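Local coordinates for protein Alpha/beta hydrolase (Streptomyces albidoflavus, PDB 6KSU) that probably cyclises non-ribosomal peptides by macrolactamization, joining residues of opposite chirality at the closing bond, through a penicillin-binding-protein-like domain, at residues R43-Q48 with A350-G355; E59-L64 with V73-G78; A65-G70 with G237-H242. All coordinates share one frame; numbering follows the deposited sequence.

Interaction 1. Residues R43-Q48 with A350-G355; sequences RVTGAQ and ANSTAG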
ATOM      1  N   ARG A  43      19.949   0.678  12.817  1.00 31.56           N
ATOM      2  CA  ARG A  43      19.893   2.025  13.389  1.00 32.46           C
ATOM      3  C   ARG A  43      18.626   2.786  12.987  1.00 27.23           C
ATOM      4  O   ARG A  43      18.660   3.928  12.522  1.00 21.91           O
ATOM      5  CB  ARG A  43      21.162   2.796  13.054  1.00 35.60           C
ATOM      6  CG  ARG A  43      22.349   2.286  13.871  1.00 40.28           C
ATOM      7  CD  ARG A  43      23.285   3.422  14.290  1.00 50.95           C
ATOM      8  NE  ARG A  43      23.514   4.382  13.212  1.00 48.77           N
ATOM      9  CZ  ARG A  43      24.055   4.075  12.038  1.00 51.07           C
ATOM     10  NH1 ARG A  43      24.443   2.832  11.781  1.00 54.47           N
ATOM     11  NH2 ARG A  43      24.214   5.016  11.117  1.00 50.96           N
ATOM     12  N   VAL A  44      17.484   2.139  13.233  1.00 24.69           N
ATOM     13  CA  VAL A  44      16.185   2.793  13.139  1.00 24.91           C
ATOM     14  C   VAL A  44      16.000   3.764  14.297  1.00 22.60           C
ATOM     15  O   VAL A  44      16.282   3.428  15.454  1.00 22.67           O
ATOM     16  CB  VAL A  44      15.084   1.725  13.128  1.00 26.15           C
ATOM     17  CG1 VAL A  44      13.735   2.373  13.036  1.00 18.03           C
ATOM     18  CG2 VAL A  44      15.332   0.770  11.941  1.00 29.10           C
ATOM     19  N   THR A  45      15.524   4.979  13.990  1.00 21.66           N
ATOM     20  CA  THR A  45      15.278   5.968  15.040  1.00 24.49           C
ATOM     21  C   THR A  45      14.327   5.436  16.104  1.00 24.08           C
ATOM     22  O   THR A  45      14.608   5.532  17.306  1.00 24.16           O
ATOM     23  CB  THR A  45      14.726   7.275  14.467  1.00 25.91           C
ATOM     24  OG1 THR A  45      15.583   7.745  13.417  1.00 18.64           O
ATOM     25  CG2 THR A  45      14.698   8.342  15.565  1.00 24.04           C
ATOM     26  N   GLY A  46      13.195   4.877  15.683  1.00 25.20           N
ATOM     27  CA  GLY A  46      12.189   4.347  16.589  1.00 18.80           C
ATOM     28  C   GLY A  46      11.286   3.407  15.824  1.00 22.37           C
ATOM     29  O   GLY A  46      11.174   3.474  14.593  1.00 21.59           O
ATOM     30  N   ALA A  47      10.656   2.499  16.561  1.00 22.83           N
ATOM     31  CA  ALA A  47       9.856   1.492  15.880  1.00 19.49           C
ATOM     32  C   ALA A  47       8.858   0.902  16.854  1.00 22.91           C
ATOM     33  O   ALA A  47       9.044   0.942  18.077  1.00 23.35           O
ATOM     34  CB  ALA A  47      10.746   0.393  15.265  1.00 20.16           C
ATOM     35  N   GLN A  48       7.778   0.376  16.290  1.00 16.51           N
ATOM     36  CA  GLN A  48       6.821  -0.427  17.037  1.00 22.19           C
ATOM     37  C   GLN A  48       6.601  -1.712  16.270  1.00 19.33           C
ATOM     38  O   GLN A  48       6.534  -1.698  15.037  1.00 18.70           O
ATOM     39  CB  GLN A  48       5.462   0.266  17.240  1.00 18.34           C
ATOM     40  CG  GLN A  48       5.501   1.601  17.939  1.00 22.87           C
ATOM     41  CD  GLN A  48       4.198   2.375  17.740  1.00 24.21           C
ATOM     42  OE1 GLN A  48       3.537   2.246  16.710  1.00 30.46           O
ATOM     43  NE2 GLN A  48       3.818   3.169  18.741  1.00 17.80           N
ATOM     44  N   ALA A 350       7.970   2.130  11.631  1.00 18.22           N
ATOM     45  CA  ALA A 350       9.326   2.611  11.810  1.00 22.32           C
ATOM     46  C   ALA A 350       9.371   4.036  11.299  1.00 23.74           C
ATOM     47  O   ALA A 350       8.629   4.402  10.387  1.00 27.90           O
ATOM     48  CB  ALA A 350      10.355   1.720  11.102  1.00 17.84           C
ATOM     49  N   ASN A 351      10.230   4.845  11.909  1.00 22.22           N
ATOM     50  CA  ASN A 351      10.278   6.258  11.577  1.00 22.98           C
ATOM     51  C   ASN A 351      11.673   6.687  11.118  1.00 24.87           C
ATOM     52  O   ASN A 351      12.059   7.840  11.305  1.00 21.59           O
ATOM     53  CB  ASN A 351       9.764   7.120  12.745  1.00 20.11           C
ATOM     54  CG  ASN A 351      10.723   7.182  13.959  1.00 24.29           C
ATOM     55  OD1 ASN A 351      11.499   6.261  14.214  1.00 28.48           O
ATOM     56  ND2 ASN A 351      10.634   8.270  14.727  1.00 20.80           N
ATOM     57  N   SER A 352      12.411   5.801  10.449  1.00 24.50           N
ATOM     58  CA  SER A 352      13.564   6.239   9.660  1.00 24.61           C
ATOM     59  C   SER A 352      13.574   5.532   8.302  1.00 26.55           C
ATOM     60  O   SER A 352      12.929   4.502   8.108  1.00 24.66           O
ATOM     61  CB  SER A 352      14.892   5.999  10.385  1.00 21.48           C
ATOM     62  OG  SER A 352      15.205   4.624  10.359  1.00 25.92           O
ATOM     63  N   THR A 353      14.339   6.085   7.357  1.00 23.51           N
ATOM     64  CA  THR A 353      14.451   5.471   6.042  1.00 26.11           C
ATOM     65  C   THR A 353      14.947   4.027   6.104  1.00 27.71           C
ATOM     66  O   THR A 353      14.801   3.301   5.120  1.00 36.33           O
ATOM     67  CB  THR A 353      15.368   6.319   5.130  1.00 29.23           C
ATOM     68  OG1 THR A 353      16.574   6.662   5.821  1.00 31.56           O
ATOM     69  CG2 THR A 353      14.671   7.599   4.724  1.00 28.32           C
ATOM     70  N   ALA A 354      15.492   3.575   7.232  1.00 25.57           N
ATOM     71  CA  ALA A 354      15.912   2.181   7.339  1.00 28.43           C
ATOM     72  C   ALA A 354      14.767   1.223   7.652  1.00 30.08           C
ATOM     73  O   ALA A 354      14.988   0.001   7.663  1.00 26.58           O
ATOM     74  CB  ALA A 354      16.993   2.030   8.412  1.00 30.25           C
ATOM     75  N   GLY A 355      13.569   1.740   7.928  1.00 26.13           N
ATOM     76  CA  GLY A 355      12.390   0.918   8.121  1.00 24.82           C
ATOM     77  C   GLY A 355      12.240  -0.249   7.165  1.00 25.84           C
ATOM     78  O   GLY A 355      12.028  -1.393   7.590  1.00 25.97           O
TER

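Interaction 2. Residues E59-L64 with V73-G78; sequences EYATGL and VTPRTG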
ATOM      1  N   GLU A  59       3.384  -6.394  22.463  1.00 29.00           N
ATOM      2  CA  GLU A  59       3.616  -5.018  22.030  1.00 28.89           C
ATOM      3  C   GLU A  59       5.058  -4.638  22.318  1.00 28.78           C
ATOM      4  O   GLU A  59       5.456  -4.534  23.483  1.00 29.49           O
ATOM      5  CB  GLU A  59       2.677  -4.026  22.721  1.00 30.43           C
ATOM      6  CG  GLU A  59       1.203  -4.354  22.664  1.00 23.15           C
ATOM      7  CD  GLU A  59       0.357  -3.206  23.201  1.00 33.85           C
ATOM      8  OE1 GLU A  59      -0.059  -2.359  22.378  1.00 30.26           O
ATOM      9  OE2 GLU A  59       0.142  -3.121  24.449  1.00 34.53           O
ATOM     10  N   TYR A  60       5.827  -4.408  21.264  1.00 21.55           N
ATOM     11  CA  TYR A  60       7.208  -3.996  21.397  1.00 22.85           C
ATOM     12  C   TYR A  60       7.321  -2.581  20.859  1.00 26.36           C
ATOM     13  O   TYR A  60       6.632  -2.222  19.899  1.00 29.75           O
ATOM     14  CB  TYR A  60       8.120  -4.946  20.640  1.00 23.32           C
ATOM     15  CG  TYR A  60       7.839  -6.426  20.899  1.00 28.22           C
ATOM     16  CD1 TYR A  60       8.376  -7.088  22.006  1.00 28.59           C
ATOM     17  CD2 TYR A  60       7.048  -7.164  20.029  1.00 30.68           C
ATOM     18  CE1 TYR A  60       8.123  -8.443  22.237  1.00 26.72           C
ATOM     19  CE2 TYR A  60       6.794  -8.518  20.252  1.00 30.02           C
ATOM     20  CZ  TYR A  60       7.342  -9.155  21.355  1.00 28.17           C
ATOM     21  OH  TYR A  60       7.082 -10.502  21.561  1.00 24.60           O
ATOM     22  N   ALA A  61       8.157  -1.768  21.499  1.00 23.98           N
ATOM     23  CA  ALA A  61       8.323  -0.376  21.107  1.00 22.42           C
ATOM     24  C   ALA A  61       9.654   0.105  21.641  1.00 27.25           C
ATOM     25  O   ALA A  61       9.988  -0.176  22.793  1.00 23.45           O
ATOM     26  CB  ALA A  61       7.213   0.522  21.649  1.00 17.31           C
ATOM     27  N   THR A  62      10.390   0.855  20.818  1.00 23.54           N
ATOM     28  CA  THR A  62      11.725   1.275  21.211  1.00 24.12           C
ATOM     29  C   THR A  62      12.080   2.565  20.491  1.00 26.00           C
ATOM     30  O   THR A  62      11.456   2.941  19.490  1.00 20.84           O
ATOM     31  CB  THR A  62      12.736   0.167  20.912  1.00 31.65           C
ATOM     32  OG1 THR A  62      13.969   0.427  21.586  1.00 32.57           O
ATOM     33  CG2 THR A  62      12.969   0.029  19.384  1.00 29.34           C
ATOM     34  N   GLY A  63      13.087   3.253  21.030  1.00 21.79           N
ATOM     35  CA  GLY A  63      13.685   4.363  20.319  1.00 17.31           C
ATOM     36  C   GLY A  63      12.941   5.669  20.490  1.00 17.60           C
ATOM     37  O   GLY A  63      12.191   5.874  21.440  1.00 20.75           O
ATOM     38  N   LEU A  64      13.160   6.570  19.531  1.00 23.78           N
ATOM     39  CA  LEU A  64      12.829   7.987  19.654  1.00 19.86           C
ATOM     40  C   LEU A  64      11.720   8.373  18.684  1.00 25.58           C
ATOM     41  O   LEU A  64      11.818   8.091  17.484  1.00 22.47           O
ATOM     42  CB  LEU A  64      14.066   8.842  19.383  1.00 19.57           C
ATOM     43  CG  LEU A  64      15.221   8.696  20.390  1.00 25.70           C
ATOM     44  CD1 LEU A  64      16.343   9.683  20.111  1.00 17.89           C
ATOM     45  CD2 LEU A  64      14.714   8.835  21.827  1.00 21.24           C
ATOM     46  N   VAL A  73       9.480   6.659  21.897  1.00 25.21           N
ATOM     47  CA  VAL A  73       8.358   5.940  21.309  1.00 26.96           C
ATOM     48  C   VAL A  73       7.658   5.150  22.403  1.00 25.01           C
ATOM     49  O   VAL A  73       8.296   4.373  23.119  1.00 28.81           O
ATOM     50  CB  VAL A  73       8.848   4.989  20.212  1.00 23.57           C
ATOM     51  CG1 VAL A  73       7.756   4.010  19.864  1.00 22.22           C
ATOM     52  CG2 VAL A  73       9.418   5.771  18.983  1.00 21.10           C
ATOM     53  N   THR A  74       6.349   5.317  22.515  1.00 22.59           N
ATOM     54  CA  THR A  74       5.534   4.462  23.357  1.00 28.10           C
ATOM     55  C   THR A  74       4.522   3.739  22.488  1.00 28.01           C
ATOM     56  O   THR A  74       4.389   4.039  21.297  1.00 28.02           O
ATOM     57  CB  THR A  74       4.833   5.285  24.449  1.00 28.79           C
ATOM     58  OG1 THR A  74       3.749   6.018  23.879  1.00 26.33           O
ATOM     59  CG2 THR A  74       5.809   6.268  25.088  1.00 23.12           C
ATOM     60  N   PRO A  75       3.821   2.738  23.030  1.00 32.37           N
ATOM     61  CA  PRO A  75       2.744   2.107  22.241  1.00 32.84           C
ATOM     62  C   PRO A  75       1.641   3.075  21.848  1.00 25.97           C
ATOM     63  O   PRO A  75       0.915   2.807  20.892  1.00 29.22           O
ATOM     64  CB  PRO A  75       2.237   0.999  23.169  1.00 33.07           C
ATOM     65  CG  PRO A  75       3.466   0.620  23.966  1.00 36.31           C
ATOM     66  CD  PRO A  75       4.146   1.943  24.231  1.00 34.22           C
ATOM     67  N   ARG A  76       1.526   4.211  22.529  1.00 26.96           N
ATOM     68  CA  ARG A  76       0.579   5.241  22.137  1.00 26.03           C
ATOM     69  C   ARG A  76       1.037   6.005  20.896  1.00 26.01           C
ATOM     70  O   ARG A  76       0.191   6.491  20.133  1.00 23.77           O
ATOM     71  CB  ARG A  76       0.354   6.217  23.301  1.00 22.65           C
ATOM     72  CG  ARG A  76      -1.030   6.898  23.255  1.00 27.59           C
ATOM     73  CD  ARG A  76      -1.145   8.154  24.133  1.00 31.98           C
ATOM     74  NE  ARG A  76      -2.202   9.055  23.657  1.00 33.18           N
ATOM     75  CZ  ARG A  76      -2.370  10.312  24.064  1.00 32.51           C
ATOM     76  NH1 ARG A  76      -1.546  10.839  24.965  1.00 31.56           N
ATOM     77  NH2 ARG A  76      -3.355  11.050  23.566  1.00 30.82           N
ATOM     78  N   THR A  77       2.352   6.165  20.715  1.00 19.64           N
ATOM     79  CA  THR A  77       2.897   6.954  19.618  1.00 20.37           C
ATOM     80  C   THR A  77       2.281   6.538  18.282  1.00 23.08           C
ATOM     81  O   THR A  77       2.223   5.355  17.940  1.00 24.12           O
ATOM     82  CB  THR A  77       4.428   6.786  19.562  1.00 22.39           C
ATOM     83  OG1 THR A  77       4.995   6.940  20.868  1.00 25.41           O
ATOM     84  CG2 THR A  77       5.045   7.820  18.671  1.00 20.82           C
ATOM     85  N   GLY A  78       1.809   7.536  17.526  1.00 19.59           N
ATOM     86  CA  GLY A  78       1.331   7.309  16.183  1.00 22.41           C
ATOM     87  C   GLY A  78       2.389   7.552  15.120  1.00 22.39           C
ATOM     88  O   GLY A  78       3.073   8.584  15.123  1.00 14.21           O
TER
HETATM   89  O   HOH W   1      11.127   3.864  23.383  1.00 27.59           O

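Interaction 3. Residues A65-G70 with G237-H242; sequences ASVRTG and GERAEH. With SO4 (sulfate ion), chain C.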
ATOM      1  N   ALA A  65      10.675   9.030  19.207  1.00 23.78           N
ATOM      2  CA  ALA A  65       9.638   9.592  18.349  1.00 21.62           C
ATOM      3  C   ALA A  65      10.184  10.740  17.526  1.00 26.32           C
ATOM      4  O   ALA A  65       9.778  10.943  16.370  1.00 27.77           O
ATOM      5  CB  ALA A  65       8.461  10.073  19.189  1.00 19.49           C
ATOM      6  N   SER A  66      11.099  11.509  18.114  1.00 23.47           N
ATOM      7  CA  SER A  66      11.792  12.592  17.437  1.00 31.60           C
ATOM      8  C   SER A  66      13.224  12.603  17.954  1.00 32.88           C
ATOM      9  O   SER A  66      13.471  12.338  19.137  1.00 24.34           O
ATOM     10  CB  SER A  66      11.084  13.943  17.681  1.00 34.66           C
ATOM     11  OG  SER A  66      11.817  15.048  17.168  1.00 39.31           O
ATOM     12  N   VAL A  67      14.178  12.826  17.059  1.00 29.63           N
ATOM     13  CA  VAL A  67      15.540  12.969  17.549  1.00 31.30           C
ATOM     14  C   VAL A  67      15.732  14.360  18.121  1.00 32.69           C
ATOM     15  O   VAL A  67      16.416  14.515  19.136  1.00 31.86           O
ATOM     16  CB  VAL A  67      16.569  12.665  16.448  1.00 34.71           C
ATOM     17  CG1 VAL A  67      17.959  13.141  16.881  1.00 35.96           C
ATOM     18  CG2 VAL A  67      16.614  11.181  16.202  1.00 31.88           C
ATOM     19  N   ARG A  68      15.118  15.368  17.486  1.00 35.23           N
ATOM     20  CA  ARG A  68      15.159  16.744  17.969  1.00 35.94           C
ATOM     21  C   ARG A  68      14.682  16.822  19.409  1.00 38.00           C
ATOM     22  O   ARG A  68      15.454  17.147  20.322  1.00 45.18           O
ATOM     23  CB  ARG A  68      14.289  17.631  17.086  1.00 34.28           C
ATOM     24  CG  ARG A  68      14.464  17.445  15.630  1.00 38.63           C
ATOM     25  CD  ARG A  68      13.689  18.525  14.898  1.00 42.53           C
ATOM     26  NE  ARG A  68      14.383  18.970  13.694  1.00 50.37           N
ATOM     27  CZ  ARG A  68      13.831  19.717  12.744  1.00 47.02           C
ATOM     28  NH1 ARG A  68      12.568  20.094  12.858  1.00 47.06           N
ATOM     29  NH2 ARG A  68      14.542  20.089  11.683  1.00 40.21           N
ATOM     30  N   THR A  69      13.396  16.546  19.624  1.00 37.68           N
ATOM     31  CA  THR A  69      12.862  16.231  20.946  1.00 39.31           C
ATOM     32  C   THR A  69      13.699  15.084  21.483  1.00 37.80           C
ATOM     33  O   THR A  69      14.352  14.392  20.710  1.00 40.92           O
ATOM     34  CB  THR A  69      11.378  15.819  20.848  1.00 33.57           C
ATOM     35  OG1 THR A  69      10.642  16.793  20.096  1.00 37.88           O
ATOM     36  CG2 THR A  69      10.759  15.691  22.197  1.00 46.80           C
ATOM     37  N   GLY A  70      13.706  14.832  22.766  1.00 34.88           N
ATOM     38  CA  GLY A  70      14.232  13.510  22.998  1.00 33.93           C
ATOM     39  C   GLY A  70      13.182  12.430  23.110  1.00 34.36           C
ATOM     40  O   GLY A  70      13.502  11.331  23.574  1.00 46.41           O
ATOM     41  N   GLY A 237      26.555  12.037   8.442  1.00 44.04           N
ATOM     42  CA  GLY A 237      25.881  11.994   9.713  1.00 48.94           C
ATOM     43  C   GLY A 237      26.106  10.681  10.432  1.00 46.55           C
ATOM     44  O   GLY A 237      26.342   9.635   9.827  1.00 48.45           O
ATOM     45  N   GLU A 238      26.016  10.753  11.757  1.00 38.86           N
ATOM     46  CA  GLU A 238      26.213   9.614  12.636  1.00 42.76           C
ATOM     47  C   GLU A 238      24.911   8.890  12.980  1.00 44.53           C
ATOM     48  O   GLU A 238      24.948   7.708  13.346  1.00 45.63           O
ATOM     49  CB  GLU A 238      26.892  10.099  13.925  1.00 37.77           C
ATOM     50  CG  GLU A 238      27.173   9.018  14.922  1.00 47.10           C
ATOM     51  CD  GLU A 238      26.932   9.474  16.343  1.00 53.07           C
ATOM     52  OE1 GLU A 238      27.703  10.326  16.861  1.00 41.24           O
ATOM     53  OE2 GLU A 238      25.950   8.974  16.926  1.00 61.19           O
ATOM     54  N   ARG A 239      23.772   9.575  12.885  1.00 34.11           N
ATOM     55  CA  ARG A 239      22.469   9.002  13.178  1.00 33.91           C
ATOM     56  C   ARG A 239      21.467   9.650  12.235  1.00 30.86           C
ATOM     57  O   ARG A 239      21.688  10.760  11.746  1.00 26.01           O
ATOM     58  CB  ARG A 239      22.049   9.235  14.649  1.00 34.37           C
ATOM     59  CG  ARG A 239      21.528  10.652  14.917  1.00 32.92           C
ATOM     60  CD  ARG A 239      21.321  10.928  16.407  1.00 39.62           C
ATOM     61  NE  ARG A 239      21.560  12.325  16.774  1.00 35.04           N
ATOM     62  CZ  ARG A 239      21.249  12.851  17.960  1.00 38.39           C
ATOM     63  NH1 ARG A 239      20.675  12.110  18.899  1.00 31.40           N
ATOM     64  NH2 ARG A 239      21.507  14.124  18.211  1.00 37.60           N
ATOM     65  N   ALA A 240      20.353   8.951  11.997  1.00 29.41           N
ATOM     66  CA  ALA A 240      19.289   9.499  11.162  1.00 29.82           C
ATOM     67  C   ALA A 240      18.738  10.777  11.798  1.00 22.92           C
ATOM     68  O   ALA A 240      18.511  10.830  13.005  1.00 23.75           O
ATOM     69  CB  ALA A 240      18.179   8.452  10.959  1.00 19.57           C
ATOM     70  N   GLU A 241      18.532  11.818  10.996  1.00 28.57           N
ATOM     71  CA  GLU A 241      18.002  13.066  11.521  1.00 34.77           C
ATOM     72  C   GLU A 241      16.646  13.350  10.882  1.00 30.58           C
ATOM     73  O   GLU A 241      16.292  12.758   9.866  1.00 32.43           O
ATOM     74  CB  GLU A 241      18.973  14.243  11.291  1.00 34.53           C
ATOM     75  CG  GLU A 241      18.376  15.663  11.515  1.00 48.98           C
ATOM     76  CD  GLU A 241      17.887  15.955  12.948  1.00 57.83           C
ATOM     77  OE1 GLU A 241      16.844  15.404  13.391  1.00 44.96           O
ATOM     78  OE2 GLU A 241      18.561  16.750  13.641  1.00 66.05           O
ATOM     79  N   HIS A 242      15.869  14.222  11.537  1.00 36.42           N
ATOM     80  CA  HIS A 242      14.571  14.683  11.047  1.00 36.38           C
ATOM     81  C   HIS A 242      14.587  14.925   9.540  1.00 35.59           C
ATOM     82  O   HIS A 242      15.530  15.508   8.995  1.00 36.08           O
ATOM     83  CB  HIS A 242      14.181  15.972  11.772  1.00 26.62           C
ATOM     84  CG  HIS A 242      12.912  16.585  11.279  1.00 37.34           C
ATOM     85  ND1 HIS A 242      11.665  16.133  11.662  1.00 39.78           N
ATOM     86  CD2 HIS A 242      12.694  17.606  10.419  1.00 39.28           C
ATOM     87  CE1 HIS A 242      10.735  16.862  11.068  1.00 39.58           C
ATOM     88  NE2 HIS A 242      11.334  17.759  10.304  1.00 42.46           N
TER
HETATM   89  S   SO4 C 501      17.647  19.772  12.603  0.99 72.34           S
HETATM   90  O1  SO4 C 501      19.022  19.279  12.632  0.99 74.56           O
HETATM   91  O2  SO4 C 501      17.347  20.249  11.257  0.99 72.00           O
HETATM   92  O3  SO4 C 501      17.478  20.868  13.561  0.99 82.43           O
HETATM   93  O4  SO4 C 501      16.736  18.692  12.966  0.99 75.02           O

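Interaction 1. Residues R43-Q48 with A350-G355
Gly46 O accepts a backbone hydrogen bond from Asn351 N (3.2 Å). Ala350 CA brings a CA-H to the same oxygen at 3.5 Å. Next along, Ala47 and Ala350 form an antiparallel, non-hydrogen-bonded pair with both methyls on one face of the sheet.

Apolar contacts spread from that face. Val44 sends its two methyls to different partners. CG1, opposite the backbone N (chi1 180°), meets Ala350 CB at 3.9 Å, and CG2 meets Ala354 CB at 4.1 Å. Val39 of helix 23-41 also packs on Val44.

Polar side chains lie beside the backbone pair. Asn351 crosses Thr45 at about a right angle, with OD1 3.4 Å from Thr45 CB. Its ND2 is held by Glu229 O and Leu64 O, which fixes the amide. Ser352 OG accepts a weak capping bond from Ala354 N (3.3 Å), inside a type I turn from Ser352 to Gly355.

The arrangement joins two neighbouring strands, 46-53 and 344-350, in the antiparallel sheet of the beta-lactamase-like fold. The Schellman motif at Arg43 leads into one strand, and the capped turn leads from the other into helix 355-365.

Interaction 2. Residues E59-L64 with V73-G78
Val73 holds CG1 opposite its backbone N (chi1 165°) and CG2 opposite its carbonyl carbon, which spreads the two methyls along strand 56-63. CG1 reaches Ala61 CB at 4.0 Å. CG2 turns the other way and rests 3.5 Å from Leu64 C. The branching carbon itself sits close over the backbone, with Val73 CB 3.4 Å from Thr62 O. Glu59 is set differently. Its CG lies beside the backbone N (chi1 -52°) and the chain runs straight on from there. The Glu59 side chain crosses that of Pro75 at about a right angle, and Glu59 OE1 comes 4.1 Å from Pro75 CB. This is a loose touch, and the same oxygen is hydrogen-bonded to Thr262. Ala61 CB completes the apolar strip by facing Pro75 CD as well.

One direct hydrogen bond joins the two backbones. Val73 N donates to Gly63 O at 2.9 Å and nearly straight, 174° at the hydrogen. A water donates to Gly63 O and also to Val73 O, so Gly63 O takes two donors. Gly63 has positive phi, and the chain leaves the strand there.

The 73-78 segment is stiffened from within. A type I turn runs from Thr74 to Thr77, closed by Thr77 N to Thr74 O. Thr74 N also donates to Thr77 OG1 at 2.7 Å, so the threonine side chain ties back to the start of the turn. Gln48 NE2, from the neighbouring strand, bonds to both Thr74 O and Thr77 O.

Strand 56-63 is an edge strand of its sheet within the chain. The contact implies that the returning loop is held beside this edge by one backbone bond, a bridging water and a small apolar strip, with no salt bridge between the segments.

Interaction 3. Residues A65-G70 with G237-H242
The two backbones stay apart, with Val67 CA and Glu241 CA the nearest pair at 6.5 Å, and no hydrogen bond passes between the segments. Side chains make the contact. The guanidinium of Arg68 lies flat on the ring of His242, with centres 3.8 Å apart and planes at 25°. The stack is offset: His242 CD2 sits over one face of the guanidinium toward its rim, 3.3 Å from Arg68 CZ. His242 NE2 is hydrogen-bonded to Asp244, which restrains the ring's rotation.

The same guanidinium meets a sulfate ion, probably from the crystallisation liquor, at its edge, where sulfate O4 lies near the plane. Arg68 NE points to that oxygen, but the modelled distance is very short and its exact value is doubtful. Arg68 NH2 adds weak bonds to sulfate O2 (2.8 Å) and O4. Glu241 OE2 lies 2.7 Å from sulfate O4, a closeness that may mean a proton is shared. Its CG stands opposite the backbone N (chi1 167°), and a bend at the next torsion curls the carboxyl round toward Arg68 and the ion.

Val67 packs its methyls on polar groups. Its CG1 comes down over the centre of the Arg239 guanidinium, 3.5 Å from Arg239 CZ, while CG2 faces Ala240 O at 3.7 Å. Thr69 N donates to Ser66 OG, an ST motif that shapes the 65-70 loop.

The result is a surface arginine-histidine stack whose arginine edge binds the ion beside Glu241. It bridges the loop after strand 56-63 to the small hairpin of strands 231-232 and 241-242.

From the N terminus, helix 23-41 ends just before residues 43-48, which start strand 46-53. Interaction 1 pairs them with 350-355, some 300 residues on, and closes the longest loop. Interactions 2 and 3 are both nested inside it. Interaction 2 closes a short loop after strand 56-63. Interaction 3 starts within that short loop, at 65-70, and reaches forward to 237-242, so it crosses interaction 2. Gln48 bonds to the backbone of Thr74 and Thr77 and so joins interactions 1 and 2. Thr45 packs on Val67 and Ala240 and so joins interactions 1 and 3. Together they tie strands 46-53 and 344-350, the 56-63 edge and the small 231-242 hairpin.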